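Local coordinates for protein alanine racemase (Enterococcus faecalis, PDB 3E6E) that is a two-subunit alanine racemase, with a TIM-barrel domain and a strand-rich C-terminal domain, that binds the ligand DCS where its subunits meet, at residues A[18-29]-A[221-229]; A[33-41]-A[60-70]. The protein carries 1 engineered substitution. All coordinates share one frame; numbering follows the deposited sequence.

Interaction 1 (A[18-29]-A[221-229]); sequences ITENVQKECQRL and IRYGVAMYG. With DCS (D-[3-hydroxy-2-methyl-5-phosphonooxymethyl-pyridin-4-ylmethyl]-N,O-cycloserylamide), chain D.
The carbonyl oxygen of M227 lies against I18, whose CA is 3.2 Å from M227 O in a C-H...O contact. The CG2 branch of I18 lies 3.3 Å from the same M227 O. This is the outside of a TIM barrel: helix 18-28 runs along the eighth parallel strand, 221-223, and the 3-10 turn that follows it. Helix and strand are nearly antiparallel (156°), their axes 11.4 Å apart at closest approach. The alternation of the strand is the evidence for its two sides, since I221 and Y223 turn to the helix whereas R222 faces the ligand.

Y223 and M227 carry much of the packing. With chi1 at 174°, E25 swings CG to the side opposite its backbone N, which lays that methylene over one face of the Y223 ring. E25 CG is 4.0 Å from the ring centroid and 21° off the normal, a CH-pi contact. The E25 chain then bends, bringing OE1 to 3.5 Å from I221 CD1. The carbonyl oxygen of N21 lies at the edge of the Y223 ring, near its plane, and Y223 OH is hydrogen-bonded to Y241 OH. Just past the end of the helix, L29 and I221 reach for each other tip to tip, CD2 of L29 being 4.2 Å from CD1 of I221. V22 and M227 instead lie side by side, with V22 CG2 3.7 Å from M227 CB.

The far side of segment 221-229 serves the DCS pocket. R222 NE donates to the pyridine nitrogen N1 of DCS, and R222 NH2 adds a weak bond to that nitrogen. The phosphate meets the start of the 3-10 turn: G224 N gives a weak bond to O1P, while V225 N makes a nearly straight one to DCS O2P at 3.0 Å.

Interaction 2 (A[33-41]-A[60-70]); sequences TALFAVVKA and ATGFCVALLDE. With DCS (D-[3-hydroxy-2-methyl-5-phosphonooxymethyl-pyridin-4-ylmethyl]-N,O-cycloserylamide), chain D.
K40, two residues past strand 34-38 in a beta-alpha-beta unit of the TIM barrel, leads across A66 and E70 toward the ligand. Its CB lies 3.1 Å from E70 OE2. Because CG sits between the backbone N and the carbonyl carbon (chi1 53°), the chain passes over A66, with K40 CD 3.5 Å from A66 CB. CE then reaches DCS, and the tip, K40 NZ, stops 3.6 Å from DCS C4A, where it also forms a salt bridge with D315 of the second subunit.

The backbones of the two segments supply the strands of that unit: 34-38 and 62-65 are parallel neighbours, inclined at 35°, and the connection between them carries helices 40-44 and 48-56. Nearly straight hydrogen bonds link them, A37 N to G62 O at 3.0 Å and C64 N to A37 O; the last, V39 N to C64 O at 2.9 Å, is more bent.

Just past the second strand, E70 reaches back from the first turn of its helix. A66 N donates to E70 OE2 at 2.8 Å, coming from above the carboxylate plane, and L67 N adds a weak bond to that oxygen. The other oxygen, OE1, takes a weak bond from A41 N and a salt bridge from R365 of the second subunit.

A37 and F63 face helix 48-56, whereas F36, V38 and C64 share the other face, where V38 CG1 touches DCS. Here the F36 ring lies flat on G62, whose CA is 3.3 Å from the ring centroid and only 5° off its normal. At the edge of that same F36 ring sits C64 SG, 5.3 Å from the centroid.

Interactions 1 and 2 have centres 13 Å apart and meet in one parallel barrel sheet. Strand 34-38 lies between 62-65, its partner in interaction 2, and 220-223, the strand of interaction 1. Probable backbone hydrogen bonds make the second join: I221 N to A34 O (2.9 Å) and I221 O to F36 N (3.0 Å). Those bonds join the first and eighth strands, as closure of the barrel requires. Along the chain the order is 18-29, 33-41, 60-70, 221-229, so interaction 2 is nested within the loop that interaction 1 closes. Both contacts contribute residues to one DCS pocket: V38 and K40 from one, R222, G224 and V225 from the other.

Interaction 1 (A[18-29]-A[221-229])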
loop_
_atom_site.group_PDB
_atom_site.type_symbol
_atom_site.label_atom_id
_atom_site.label_comp_id
_atom_site.label_asym_id
_atom_site.label_seq_id
_atom_site.Cartn_x
_atom_site.Cartn_y
_atom_site.Cartn_z
ATOM N N ILE A 18 21.202 7.852 -2.387
ATOM C CA ILE A 18 21.250 6.467 -2.875
ATOM C C ILE A 18 22.626 6.238 -3.548
ATOM O O ILE A 18 23.298 5.226 -3.310
ATOM C CB ILE A 18 20.099 6.192 -3.891
ATOM C CG1 ILE A 18 18.747 6.395 -3.215
ATOM C CG2 ILE A 18 20.168 4.767 -4.421
ATOM C CD1 ILE A 18 17.603 6.165 -4.137
ATOM N N THR A 19 23.041 7.203 -4.365
ATOM C CA THR A 19 24.330 7.161 -5.048
ATOM C C THR A 19 25.451 6.997 -4.017
ATOM O O THR A 19 26.339 6.154 -4.148
ATOM C CB THR A 19 24.624 8.498 -5.811
ATOM O OG1 THR A 19 23.642 8.726 -6.828
ATOM C CG2 THR A 19 26.009 8.450 -6.443
ATOM N N GLU A 20 25.406 7.837 -2.991
ATOM C CA GLU A 20 26.416 7.838 -1.946
ATOM C C GLU A 20 26.424 6.549 -1.141
ATOM O O GLU A 20 27.483 6.066 -0.743
ATOM C CB GLU A 20 26.200 9.060 -1.046
ATOM C CG GLU A 20 27.002 9.074 0.240
ATOM C CD GLU A 20 26.706 10.310 1.082
ATOM O OE1 GLU A 20 27.049 10.293 2.294
ATOM O OE2 GLU A 20 26.135 11.292 0.528
ATOM N N ASN A 21 25.249 5.984 -0.895
ATOM C CA ASN A 21 25.197 4.740 -0.139
ATOM C C ASN A 21 25.844 3.655 -1.010
ATOM O O ASN A 21 26.567 2.775 -0.519
ATOM C CB ASN A 21 23.745 4.368 0.189
ATOM C CG ASN A 21 23.077 5.357 1.133
ATOM O OD1 ASN A 21 21.854 5.354 1.284
ATOM N ND2 ASN A 21 23.873 6.201 1.780
ATOM N N VAL A 22 25.597 3.733 -2.312
ATOM C CA VAL A 22 26.157 2.751 -3.225
ATOM C C VAL A 22 27.667 2.889 -3.413
ATOM O O VAL A 22 28.373 1.885 -3.475
ATOM C CB VAL A 22 25.465 2.819 -4.582
ATOM C CG1 VAL A 22 26.167 1.886 -5.570
ATOM C CG2 VAL A 22 23.998 2.433 -4.419
ATOM N N GLN A 23 28.163 4.120 -3.507
ATOM C CA GLN A 23 29.593 4.334 -3.660
ATOM C C GLN A 23 30.345 3.889 -2.415
ATOM O O GLN A 23 31.378 3.232 -2.518
ATOM C CB GLN A 23 29.908 5.800 -3.912
ATOM C CG GLN A 23 30.019 6.176 -5.370
ATOM C CD GLN A 23 30.936 7.370 -5.583
ATOM O OE1 GLN A 23 32.160 7.266 -5.432
ATOM N NE2 GLN A 23 30.348 8.519 -5.921
ATOM N N LYS A 24 29.843 4.253 -1.237
ATOM C CA LYS A 24 30.516 3.862 -0.001
ATOM C C LYS A 24 30.825 2.376 -0.052
ATOM O O LYS A 24 31.979 1.970 0.067
ATOM C CB LYS A 24 29.646 4.129 1.236
ATOM C CG LYS A 24 29.383 5.585 1.584
ATOM C CD LYS A 24 30.636 6.350 1.929
ATOM C CE LYS A 24 30.306 7.525 2.855
ATOM N NZ LYS A 24 29.111 8.327 2.421
ATOM N N GLU A 25 29.782 1.573 -0.237
ATOM C CA GLU A 25 29.927 0.126 -0.294
ATOM C C GLU A 25 30.874 -0.342 -1.409
ATOM O O GLU A 25 31.717 -1.203 -1.182
ATOM C CB GLU A 25 28.542 -0.526 -0.439
ATOM C CG GLU A 25 28.561 -2.030 -0.651
ATOM C CD GLU A 25 29.192 -2.809 0.503
ATOM O OE1 GLU A 25 29.488 -4.010 0.303
ATOM O OE2 GLU A 25 29.386 -2.235 1.602
ATOM N N CYS A 26 30.751 0.236 -2.599
ATOM C CA CYS A 26 31.607 -0.150 -3.716
ATOM C C CYS A 26 33.099 0.007 -3.415
ATOM O O CYS A 26 33.929 -0.750 -3.925
ATOM C CB CYS A 26 31.263 0.672 -4.963
ATOM S SG CYS A 26 29.686 0.274 -5.722
ATOM N N GLN A 27 33.431 0.996 -2.595
ATOM C CA GLN A 27 34.818 1.271 -2.232
ATOM C C GLN A 27 35.259 0.376 -1.097
ATOM O O GLN A 27 36.444 0.095 -0.923
ATOM C CB GLN A 27 34.971 2.732 -1.799
ATOM C CG GLN A 27 34.996 3.716 -2.951
ATOM C CD GLN A 27 34.949 5.156 -2.487
ATOM O OE1 GLN A 27 35.667 5.545 -1.557
ATOM N NE2 GLN A 27 34.106 5.965 -3.136
ATOM N N ARG A 28 34.280 -0.058 -0.325
ATOM C CA ARG A 28 34.497 -0.907 0.828
ATOM C C ARG A 28 34.595 -2.332 0.316
ATOM O O ARG A 28 35.089 -3.227 1.003
ATOM C CB ARG A 28 33.298 -0.749 1.763
ATOM C CG ARG A 28 33.498 -1.222 3.174
ATOM C CD ARG A 28 32.359 -0.735 4.070
ATOM N NE ARG A 28 32.495 -1.221 5.442
ATOM C CZ ARG A 28 33.541 -0.973 6.222
ATOM N NH1 ARG A 28 34.547 -0.240 5.771
ATOM N NH2 ARG A 28 33.592 -1.468 7.450
ATOM N N LEU A 29 34.131 -2.518 -0.916
ATOM C CA LEU A 29 34.100 -3.823 -1.563
ATOM C C LEU A 29 35.452 -4.291 -2.107
ATOM O O LEU A 29 36.282 -3.482 -2.524
ATOM C CB LEU A 29 33.051 -3.788 -2.676
ATOM C CG LEU A 29 32.071 -4.961 -2.754
ATOM C CD1 LEU A 29 31.524 -5.281 -1.365
ATOM C CD2 LEU A 29 30.945 -4.612 -3.725
ATOM N N ILE A 221 27.441 -8.735 -5.138
ATOM C CA ILE A 221 26.469 -8.704 -4.057
ATOM C C ILE A 221 25.207 -8.031 -4.538
ATOM O O ILE A 221 25.247 -7.167 -5.420
ATOM C CB ILE A 221 26.989 -7.941 -2.822
ATOM C CG1 ILE A 221 26.964 -6.438 -3.089
ATOM C CG2 ILE A 221 28.412 -8.409 -2.474
ATOM C CD1 ILE A 221 27.343 -5.630 -1.883
ATOM N N ARG A 222 24.083 -8.455 -3.971
ATOM C CA ARG A 222 22.782 -7.898 -4.313
ATOM C C ARG A 222 22.360 -6.858 -3.262
ATOM O O ARG A 222 21.542 -7.131 -2.397
ATOM C CB ARG A 222 21.752 -9.022 -4.390
ATOM C CG ARG A 222 21.790 -9.833 -5.686
ATOM C CD ARG A 222 22.009 -11.292 -5.390
ATOM N NE ARG A 222 21.275 -11.691 -4.197
ATOM C CZ ARG A 222 21.398 -12.877 -3.611
ATOM N NH1 ARG A 222 22.222 -13.787 -4.118
ATOM N NH2 ARG A 222 20.719 -13.150 -2.499
ATOM N N TYR A 223 22.921 -5.659 -3.366
ATOM C CA TYR A 223 22.649 -4.581 -2.418
ATOM C C TYR A 223 21.230 -3.992 -2.490
ATOM O O TYR A 223 20.852 -3.382 -3.497
ATOM C CB TYR A 223 23.667 -3.458 -2.625
ATOM C CG TYR A 223 24.158 -2.819 -1.343
ATOM C CD1 TYR A 223 24.576 -1.495 -1.325
ATOM C CD2 TYR A 223 24.234 -3.548 -0.152
ATOM C CE1 TYR A 223 25.056 -0.910 -0.166
ATOM C CE2 TYR A 223 24.719 -2.967 1.013
ATOM C CZ TYR A 223 25.128 -1.647 0.996
ATOM O OH TYR A 223 25.621 -1.054 2.141
ATOM N N GLY A 224 20.465 -4.148 -1.411
ATOM C CA GLY A 224 19.116 -3.621 -1.387
ATOM C C GLY A 224 18.855 -2.431 -0.469
ATOM O O GLY A 224 19.218 -1.295 -0.778
ATOM N N VAL A 225 18.218 -2.711 0.669
ATOM C CA VAL A 225 17.845 -1.702 1.660
ATOM C C VAL A 225 18.892 -0.693 2.072
ATOM O O VAL A 225 18.563 0.470 2.341
ATOM C CB VAL A 225 17.326 -2.353 2.945
ATOM C CG1 VAL A 225 16.046 -3.037 2.660
ATOM C CG2 VAL A 225 18.346 -3.309 3.487
ATOM N N ALA A 226 20.141 -1.122 2.144
ATOM C CA ALA A 226 21.177 -0.204 2.549
ATOM C C ALA A 226 21.388 0.900 1.522
ATOM O O ALA A 226 21.780 2.006 1.882
ATOM C CB ALA A 226 22.463 -0.945 2.796
ATOM N N MET A 227 21.121 0.637 0.247
ATOM C CA MET A 227 21.345 1.700 -0.731
ATOM C C MET A 227 20.289 2.794 -0.606
ATOM O O MET A 227 20.330 3.803 -1.312
ATOM C CB MET A 227 21.422 1.149 -2.170
ATOM C CG MET A 227 20.159 0.620 -2.785
ATOM S SD MET A 227 20.557 -0.066 -4.448
ATOM C CE MET A 227 18.877 -0.368 -5.104
ATOM N N TYR A 228 19.357 2.588 0.321
ATOM C CA TYR A 228 18.293 3.546 0.592
ATOM C C TYR A 228 18.538 4.198 1.958
ATOM O O TYR A 228 17.741 5.008 2.423
ATOM C CB TYR A 228 16.941 2.842 0.574
ATOM C CG TYR A 228 16.636 2.123 -0.726
ATOM C CD1 TYR A 228 16.300 2.827 -1.882
ATOM C CD2 TYR A 228 16.684 0.728 -0.798
ATOM C CE1 TYR A 228 16.019 2.159 -3.078
ATOM C CE2 TYR A 228 16.406 0.048 -1.990
ATOM C CZ TYR A 228 16.074 0.765 -3.125
ATOM O OH TYR A 228 15.792 0.078 -4.291
ATOM N N GLY A 229 19.651 3.830 2.586
ATOM C CA GLY A 229 20.026 4.384 3.876
ATOM C C GLY A 229 19.356 3.796 5.107
ATOM O O GLY A 229 19.269 4.460 6.147
HETATM N N1 DCS D . 18.618 -11.032 -3.037
HETATM C C2 DCS D . 17.371 -11.740 -3.031
HETATM C C2A DCS D . 17.254 -13.124 -3.641
HETATM C C3 DCS D . 16.273 -11.109 -2.436
HETATM O O3 DCS D . 15.062 -11.706 -2.391
HETATM C C4 DCS D . 16.451 -9.783 -1.866
HETATM C C4A DCS D . 15.271 -9.090 -1.212
HETATM C C5 DCS D . 17.770 -9.149 -1.924
HETATM C C6 DCS D . 18.808 -9.787 -2.507
HETATM C C5A DCS D . 18.055 -7.781 -1.355
HETATM O O4P DCS D . 17.930 -7.845 0.068
HETATM P P DCS D . 18.148 -6.625 1.068
HETATM O O1P DCS D . 19.524 -6.197 0.905
HETATM O O2P DCS D . 17.198 -5.568 0.736
HETATM O O3P DCS D . 17.925 -7.123 2.421
HETATM N N DCS D . 14.722 -9.941 -0.082
HETATM C CA DCS D . 13.624 -9.509 0.677
HETATM C C DCS D . 12.291 -10.003 0.560
HETATM O O DCS D . 11.862 -10.946 -0.329
HETATM N ND DCS D . 11.543 -9.401 1.452
HETATM O OG DCS D . 12.330 -8.517 2.160
HETATM C CB DCS D . 13.591 -8.585 1.683
#

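Interaction 2 (A[33-41]-A[60-70])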
loop_
_atom_site.group_PDB
_atom_site.type_symbol
_atom_site.label_atom_id
_atom_site.label_comp_id
_atom_site.label_asym_id
_atom_site.label_seq_id
_atom_site.Cartn_x
_atom_site.Cartn_y
_atom_site.Cartn_z
ATOM N N THR A 33 34.828 -7.356 -7.115
ATOM C CA THR A 33 33.419 -7.699 -6.964
ATOM C C THR A 33 32.484 -6.709 -7.651
ATOM O O THR A 33 32.826 -5.548 -7.850
ATOM C CB THR A 33 33.059 -7.761 -5.478
ATOM O OG1 THR A 33 34.001 -8.601 -4.799
ATOM C CG2 THR A 33 31.670 -8.323 -5.292
ATOM N N ALA A 34 31.298 -7.177 -8.014
ATOM C CA ALA A 34 30.323 -6.319 -8.667
ATOM C C ALA A 34 29.111 -6.020 -7.775
ATOM O O ALA A 34 28.664 -6.854 -6.974
ATOM C CB ALA A 34 29.868 -6.946 -9.975
ATOM N N LEU A 35 28.575 -4.817 -7.934
ATOM C CA LEU A 35 27.433 -4.404 -7.145
ATOM C C LEU A 35 26.185 -4.368 -7.993
ATOM O O LEU A 35 26.101 -3.627 -8.973
ATOM C CB LEU A 35 27.682 -3.020 -6.541
ATOM C CG LEU A 35 26.611 -2.445 -5.607
ATOM C CD1 LEU A 35 25.318 -2.173 -6.354
ATOM C CD2 LEU A 35 26.359 -3.427 -4.498
ATOM N N PHE A 36 25.219 -5.195 -7.630
ATOM C CA PHE A 36 23.967 -5.198 -8.341
ATOM C C PHE A 36 23.004 -4.510 -7.400
ATOM O O PHE A 36 23.028 -4.747 -6.184
ATOM C CB PHE A 36 23.513 -6.627 -8.660
ATOM C CG PHE A 36 23.907 -7.097 -10.036
ATOM C CD1 PHE A 36 25.198 -6.895 -10.515
ATOM C CD2 PHE A 36 22.994 -7.758 -10.848
ATOM C CE1 PHE A 36 25.573 -7.342 -11.777
ATOM C CE2 PHE A 36 23.362 -8.211 -12.116
ATOM C CZ PHE A 36 24.655 -8.000 -12.577
ATOM N N ALA A 37 22.178 -3.634 -7.964
ATOM C CA ALA A 37 21.196 -2.893 -7.188
ATOM C C ALA A 37 19.800 -3.465 -7.385
ATOM O O ALA A 37 19.245 -3.420 -8.482
ATOM C CB ALA A 37 21.224 -1.420 -7.590
ATOM N N VAL A 38 19.241 -4.027 -6.322
ATOM C CA VAL A 38 17.895 -4.582 -6.390
ATOM C C VAL A 38 16.945 -3.410 -6.181
ATOM O O VAL A 38 17.017 -2.723 -5.159
ATOM C CB VAL A 38 17.692 -5.669 -5.309
ATOM C CG1 VAL A 38 18.477 -5.326 -4.079
ATOM C CG2 VAL A 38 16.227 -5.809 -4.974
ATOM N N VAL A 39 16.083 -3.171 -7.170
ATOM C CA VAL A 39 15.130 -2.067 -7.127
ATOM C C VAL A 39 13.684 -2.495 -7.343
ATOM O O VAL A 39 12.911 -1.779 -7.988
ATOM C CB VAL A 39 15.458 -0.996 -8.191
ATOM C CG1 VAL A 39 16.844 -0.413 -7.946
ATOM C CG2 VAL A 39 15.352 -1.606 -9.583
ATOM N N LYS A 40 13.317 -3.657 -6.816
ATOM C CA LYS A 40 11.947 -4.148 -6.955
ATOM C C LYS A 40 10.990 -3.361 -6.075
ATOM O O LYS A 40 11.409 -2.458 -5.341
ATOM C CB LYS A 40 11.861 -5.633 -6.580
ATOM C CG LYS A 40 12.421 -6.008 -5.213
ATOM C CD LYS A 40 12.302 -7.511 -5.052
ATOM C CE LYS A 40 12.984 -8.031 -3.805
ATOM N NZ LYS A 40 12.186 -7.823 -2.588
ATOM N N ALA A 41 9.712 -3.731 -6.136
ATOM C CA ALA A 41 8.658 -3.062 -5.376
ATOM C C ALA A 41 8.825 -1.551 -5.579
ATOM O O ALA A 41 8.904 -0.769 -4.624
ATOM C CB ALA A 41 8.758 -3.429 -3.904
ATOM N N ALA A 60 26.907 0.896 -9.629
ATOM C CA ALA A 60 26.214 -0.341 -9.937
ATOM C C ALA A 60 26.453 -0.737 -11.393
ATOM O O ALA A 60 26.633 0.121 -12.263
ATOM C CB ALA A 60 24.734 -0.176 -9.682
ATOM N N THR A 61 26.457 -2.039 -11.660
ATOM C CA THR A 61 26.675 -2.522 -13.023
ATOM C C THR A 61 25.686 -3.621 -13.365
ATOM O O THR A 61 25.897 -4.390 -14.297
ATOM C CB THR A 61 28.120 -3.050 -13.205
ATOM O OG1 THR A 61 28.362 -4.135 -12.298
ATOM C CG2 THR A 61 29.123 -1.941 -12.929
ATOM N N GLY A 62 24.595 -3.671 -12.605
ATOM C CA GLY A 62 23.556 -4.670 -12.823
ATOM C C GLY A 62 22.340 -4.416 -11.940
ATOM O O GLY A 62 22.434 -3.659 -10.963
ATOM N N PHE A 63 21.211 -5.053 -12.263
ATOM C CA PHE A 63 19.976 -4.860 -11.498
ATOM C C PHE A 63 19.147 -6.100 -11.178
ATOM O O PHE A 63 19.008 -7.006 -12.006
ATOM C CB PHE A 63 19.083 -3.849 -12.217
ATOM C CG PHE A 63 19.760 -2.561 -12.490
ATOM C CD1 PHE A 63 20.452 -2.367 -13.680
ATOM C CD2 PHE A 63 19.782 -1.561 -11.523
ATOM C CE1 PHE A 63 21.170 -1.187 -13.909
ATOM C CE2 PHE A 63 20.491 -0.383 -11.732
ATOM C CZ PHE A 63 21.191 -0.195 -12.932
ATOM N N CYS A 64 18.580 -6.109 -9.968
ATOM C CA CYS A 64 17.737 -7.201 -9.482
ATOM C C CYS A 64 16.323 -6.713 -9.211
ATOM O O CYS A 64 16.127 -5.688 -8.562
ATOM C CB CYS A 64 18.300 -7.770 -8.186
ATOM S SG CYS A 64 19.989 -8.384 -8.299
ATOM N N VAL A 65 15.347 -7.457 -9.708
ATOM C CA VAL A 65 13.947 -7.124 -9.515
ATOM C C VAL A 65 13.243 -8.429 -9.199
ATOM O O VAL A 65 13.853 -9.493 -9.270
ATOM C CB VAL A 65 13.314 -6.510 -10.786
ATOM C CG1 VAL A 65 14.025 -5.224 -11.154
ATOM C CG2 VAL A 65 13.375 -7.519 -11.930
ATOM N N ALA A 66 11.962 -8.356 -8.859
ATOM C CA ALA A 66 11.207 -9.560 -8.542
ATOM C C ALA A 66 10.345 -10.034 -9.693
ATOM O O ALA A 66 10.124 -11.230 -9.844
ATOM C CB ALA A 66 10.330 -9.316 -7.337
ATOM N N LEU A 67 9.865 -9.098 -10.508
ATOM C CA LEU A 67 8.972 -9.443 -11.603
ATOM C C LEU A 67 9.422 -9.110 -13.020
ATOM O O LEU A 67 10.070 -8.091 -13.268
ATOM C CB LEU A 67 7.615 -8.789 -11.363
ATOM C CG LEU A 67 7.142 -8.760 -9.913
ATOM C CD1 LEU A 67 5.751 -8.171 -9.872
ATOM C CD2 LEU A 67 7.140 -10.154 -9.329
ATOM N N LEU A 68 9.055 -9.984 -13.952
ATOM C CA LEU A 68 9.391 -9.777 -15.342
ATOM C C LEU A 68 8.930 -8.378 -15.726
ATOM O O LEU A 68 9.616 -7.655 -16.447
ATOM C CB LEU A 68 8.691 -10.823 -16.206
ATOM C CG LEU A 68 8.843 -10.599 -17.710
ATOM C CD1 LEU A 68 10.297 -10.245 -18.054
ATOM C CD2 LEU A 68 8.390 -11.845 -18.449
ATOM N N ASP A 69 7.763 -8.000 -15.216
ATOM C CA ASP A 69 7.192 -6.686 -15.479
ATOM C C ASP A 69 8.164 -5.602 -15.048
ATOM O O ASP A 69 8.448 -4.675 -15.805
ATOM C CB ASP A 69 5.898 -6.503 -14.700
ATOM C CG ASP A 69 4.885 -7.566 -15.003
ATOM O OD1 ASP A 69 4.133 -7.420 -15.988
ATOM O OD2 ASP A 69 4.848 -8.562 -14.253
ATOM N N GLU A 70 8.666 -5.721 -13.822
ATOM C CA GLU A 70 9.603 -4.740 -13.281
ATOM C C GLU A 70 10.813 -4.656 -14.193
ATOM O O GLU A 70 11.370 -3.572 -14.411
ATOM C CB GLU A 70 10.039 -5.137 -11.867
ATOM C CG GLU A 70 8.883 -5.243 -10.881
ATOM C CD GLU A 70 9.317 -5.760 -9.527
ATOM O OE1 GLU A 70 8.465 -5.857 -8.616
ATOM O OE2 GLU A 70 10.513 -6.070 -9.369
HETATM N N1 DCS D . 18.618 -11.032 -3.037
HETATM C C2 DCS D . 17.371 -11.740 -3.031
HETATM C C2A DCS D . 17.254 -13.124 -3.641
HETATM C C3 DCS D . 16.273 -11.109 -2.436
HETATM O O3 DCS D . 15.062 -11.706 -2.391
HETATM C C4 DCS D . 16.451 -9.783 -1.866
HETATM C C4A DCS D . 15.271 -9.090 -1.212
HETATM C C5 DCS D . 17.770 -9.149 -1.924
HETATM C C6 DCS D . 18.808 -9.787 -2.507
HETATM C C5A DCS D . 18.055 -7.781 -1.355
HETATM O O4P DCS D . 17.930 -7.845 0.068
HETATM P P DCS D . 18.148 -6.625 1.068
HETATM O O1P DCS D . 19.524 -6.197 0.905
HETATM O O2P DCS D . 17.198 -5.568 0.736
HETATM O O3P DCS D . 17.925 -7.123 2.421
HETATM N N DCS D . 14.722 -9.941 -0.082
HETATM C CA DCS D . 13.624 -9.509 0.677
HETATM C C DCS D . 12.291 -10.003 0.560
HETATM O O DCS D . 11.862 -10.946 -0.329
HETATM N ND DCS D . 11.543 -9.401 1.452
HETATM O OG DCS D . 12.330 -8.517 2.160
HETATM C CB DCS D . 13.591 -8.585 1.683
#